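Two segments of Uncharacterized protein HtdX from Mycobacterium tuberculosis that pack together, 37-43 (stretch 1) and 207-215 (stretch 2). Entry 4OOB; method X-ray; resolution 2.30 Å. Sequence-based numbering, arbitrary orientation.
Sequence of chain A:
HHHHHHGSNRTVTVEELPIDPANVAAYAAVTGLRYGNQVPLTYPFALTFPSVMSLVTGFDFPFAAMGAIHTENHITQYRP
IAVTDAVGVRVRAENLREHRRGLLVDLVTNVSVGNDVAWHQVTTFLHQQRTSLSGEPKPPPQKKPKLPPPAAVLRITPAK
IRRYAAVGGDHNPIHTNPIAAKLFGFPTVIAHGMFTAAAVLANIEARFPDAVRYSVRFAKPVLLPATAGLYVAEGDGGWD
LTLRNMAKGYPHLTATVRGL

Stretch 1, residues 37-43: NQVPLTY
Stretch 2 207-215: RFPDAVRYS

Packing of residues 37-43 against residues 207-215 in HtdX, a contact in which touching residues are at least 167 apart in sequence and which buries 247 Å², both sides summed. The backbone of stretch 1 has no regular strand. Gln38, Val39 and Pro40 are extended (phi/psi -94/137, -65/147 and -55/146), after which the chain folds into a type I beta turn from Pro40 to Tyr43, with Leu41 (-48/-42) and Thr42 (-85/-6) at its two central positions. The turn is closed by a backbone hydrogen bond from Tyr43 N to Pro40 O, 2.9 Å. Stretch 2 leaves Arg207 (-95/-3), extends through Phe208 (-63/142) and Pro209 (-74/169), bends at Asp210 (-74/-30), and passes through Ala211 (-103/114) into a strand that begins at Val212 (-152/150) and runs through Arg213 (-115/134), Tyr214 (-127/111) and Ser215 (-112/123) to continue beyond the stretch. The backbones stay well apart: the nearest CA atoms, those of Leu41 and Tyr214, are 8.5 Å from each other, and no hydrogen bond crosses the interface, so side chains fill the gap.

The apolar contacts centre on Leu41, with 89 Å² covered by stretch 2. Its CA-to-CB bond points toward stretch 2, and chi1 174° (t) with chi2 64° (p) brings both methyls to Val212 CG1, Leu41 CD1 at 3.8 Å and Leu41 CD2 at 4.0 Å. Leu41 CD2 also lies 3.8 Å from Tyr214 CB and 4.2 Å from Phe208 CE2, approaching the Phe208 ring obliquely. A branched aliphatic side chain suits this place because it can meet three apolar partners without leaving a polar group unsatisfied. Val212 (chi1 69°, p) and Tyr214 (chi1 -180°, t; chi2 37°) both point toward stretch 1, whereas Arg213 between them points away; this is the alternation expected of a strand, and it puts two buried side chains on the side that meets Leu41. Phe208 (chi1 -67°, m; chi2 -7°) also points toward stretch 1, and its ring supplies another apolar surface for Leu41.

At the tyrosine ring, Thr42 (chi1 54°, p) places CG2 3.7 Å from Tyr214 CE2, at the edge of the ring and near its plane. The methyl gives the buried threonine an apolar surface for this contact, while its OG1 is hydrogen-bonded elsewhere in the structure. Tyr214 OH is likewise satisfied elsewhere, so the tyrosine can be buried and lend carbon atoms to both Leu41 and Thr42.

At the polar margin, exposed Gln38 points toward stretch 2 with chi1 -21°, between wells, chi2 -87° (m) and chi3 -134°. Asp210 (chi1 -79°, m; chi2 6°) starts sideways, but its end comes nearer. Gln38 OE1 and Asp210 OD1 are 4.5 Å apart, a loose approach of two oxygens rather than a bond. Each residue has just 15 Å² covered by the other stretch, and their polar groups suit this exposed margin.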

# COMPACT_ATOMS: atom_id res chain seq x y z
N ASN A 37 11.54 16.24 -7.63
CA ASN A 37 11.20 17.24 -6.58
C ASN A 37 9.99 16.85 -5.75
O ASN A 37 9.99 17.16 -4.56
CB ASN A 37 10.97 18.67 -7.15
CG ASN A 37 12.17 19.20 -7.90
OD1 ASN A 37 13.34 18.96 -7.54
ND2 ASN A 37 11.89 19.91 -8.98
N GLN A 38 8.98 16.21 -6.37
CA GLN A 38 7.78 15.72 -5.63
C GLN A 38 7.96 14.27 -5.21
O GLN A 38 8.34 13.43 -6.01
CB GLN A 38 6.48 15.67 -6.42
CG GLN A 38 6.29 16.50 -7.65
CD GLN A 38 5.79 17.85 -7.31
OE1 GLN A 38 4.85 18.37 -7.93
NE2 GLN A 38 6.40 18.43 -6.32
N VAL A 39 7.58 13.93 -3.99
CA VAL A 39 7.55 12.52 -3.62
C VAL A 39 6.48 11.84 -4.47
O VAL A 39 5.47 12.46 -4.81
CB VAL A 39 7.25 12.29 -2.13
CG1 VAL A 39 8.32 12.98 -1.28
CG2 VAL A 39 5.86 12.76 -1.77
N PRO A 40 6.72 10.57 -4.81
CA PRO A 40 5.69 9.77 -5.44
C PRO A 40 4.39 9.70 -4.64
O PRO A 40 4.40 9.68 -3.43
CB PRO A 40 6.31 8.37 -5.48
CG PRO A 40 7.80 8.60 -5.37
CD PRO A 40 7.91 9.78 -4.46
N LEU A 41 3.27 9.63 -5.35
CA LEU A 41 1.94 9.68 -4.74
C LEU A 41 1.78 8.75 -3.56
O LEU A 41 1.19 9.13 -2.58
CB LEU A 41 0.89 9.37 -5.83
CG LEU A 41 -0.55 9.22 -5.39
CD1 LEU A 41 -1.14 10.52 -4.84
CD2 LEU A 41 -1.40 8.70 -6.56
N THR A 42 2.30 7.52 -3.66
CA THR A 42 2.19 6.50 -2.58
C THR A 42 3.27 6.58 -1.46
O THR A 42 3.20 5.84 -0.48
CB THR A 42 2.24 5.07 -3.20
OG1 THR A 42 3.42 4.92 -4.03
CG2 THR A 42 1.01 4.81 -4.03
N TYR A 43 4.27 7.46 -1.61
CA TYR A 43 5.42 7.43 -0.73
C TYR A 43 5.08 7.77 0.74
O TYR A 43 5.70 7.23 1.65
CB TYR A 43 6.56 8.34 -1.26
CG TYR A 43 7.64 8.51 -0.21
CD1 TYR A 43 8.56 7.51 -0.01
CD2 TYR A 43 7.70 9.63 0.61
CE1 TYR A 43 9.51 7.62 0.97
CE2 TYR A 43 8.66 9.75 1.58
CZ TYR A 43 9.54 8.71 1.77
OH TYR A 43 10.54 8.73 2.73
N ARG A 207 1.63 11.51 -16.01
CA ARG A 207 0.47 12.20 -16.49
C ARG A 207 -0.54 12.55 -15.39
O ARG A 207 -1.55 13.19 -15.66
CB ARG A 207 -0.18 11.36 -17.61
CG ARG A 207 0.60 11.44 -18.93
CD ARG A 207 -0.00 10.62 -20.05
NE ARG A 207 0.54 9.26 -20.06
CZ ARG A 207 -0.17 8.13 -19.90
NH1 ARG A 207 -1.49 8.15 -19.75
NH2 ARG A 207 0.44 6.96 -19.91
N PHE A 208 -0.29 12.14 -14.15
CA PHE A 208 -1.26 12.43 -13.06
C PHE A 208 -1.39 13.92 -12.84
O PHE A 208 -0.40 14.63 -12.92
CB PHE A 208 -0.86 11.79 -11.72
CG PHE A 208 -0.91 10.28 -11.72
CD1 PHE A 208 -1.43 9.57 -12.81
CD2 PHE A 208 -0.44 9.56 -10.64
CE1 PHE A 208 -1.47 8.21 -12.80
CE2 PHE A 208 -0.49 8.19 -10.62
CZ PHE A 208 -1.01 7.52 -11.70
N PRO A 209 -2.61 14.40 -12.56
CA PRO A 209 -2.69 15.76 -12.06
C PRO A 209 -2.20 15.81 -10.62
O PRO A 209 -2.02 14.76 -9.98
CB PRO A 209 -4.17 16.11 -12.17
CG PRO A 209 -4.86 14.83 -12.21
CD PRO A 209 -3.94 13.82 -12.80
N ASP A 210 -2.00 17.03 -10.13
CA ASP A 210 -1.45 17.29 -8.81
C ASP A 210 -2.46 17.00 -7.70
O ASP A 210 -2.09 16.67 -6.59
CB ASP A 210 -1.03 18.77 -8.71
CG ASP A 210 0.31 19.06 -9.38
OD1 ASP A 210 0.90 18.17 -10.03
OD2 ASP A 210 0.80 20.18 -9.21
N ALA A 211 -3.73 17.17 -7.99
CA ALA A 211 -4.78 16.79 -7.07
C ALA A 211 -5.36 15.48 -7.59
O ALA A 211 -5.95 15.46 -8.66
CB ALA A 211 -5.85 17.89 -7.01
N VAL A 212 -5.19 14.39 -6.86
CA VAL A 212 -5.61 13.08 -7.38
C VAL A 212 -5.98 12.11 -6.27
O VAL A 212 -5.43 12.17 -5.17
CB VAL A 212 -4.51 12.50 -8.34
CG1 VAL A 212 -3.25 12.10 -7.62
CG2 VAL A 212 -5.01 11.33 -9.16
N ARG A 213 -6.92 11.21 -6.58
CA ARG A 213 -7.35 10.15 -5.65
C ARG A 213 -6.95 8.78 -6.23
O ARG A 213 -7.14 8.51 -7.44
CB ARG A 213 -8.90 10.21 -5.36
CG ARG A 213 -9.42 9.17 -4.32
CD ARG A 213 -10.93 9.22 -4.01
N TYR A 214 -6.38 7.93 -5.39
CA TYR A 214 -5.94 6.59 -5.77
C TYR A 214 -6.55 5.56 -4.81
O TYR A 214 -6.21 5.52 -3.64
CB TYR A 214 -4.39 6.57 -5.76
CG TYR A 214 -3.71 5.25 -6.14
CD1 TYR A 214 -4.23 4.43 -7.15
CD2 TYR A 214 -2.56 4.86 -5.52
CE1 TYR A 214 -3.61 3.24 -7.52
CE2 TYR A 214 -1.93 3.68 -5.88
CZ TYR A 214 -2.45 2.87 -6.88
OH TYR A 214 -1.83 1.67 -7.22
N SER A 215 -7.47 4.75 -5.33
CA SER A 215 -8.19 3.71 -4.59
C SER A 215 -7.81 2.34 -5.06
O SER A 215 -7.95 2.02 -6.23
CB SER A 215 -9.69 3.83 -4.80
OG SER A 215 -10.12 5.04 -4.19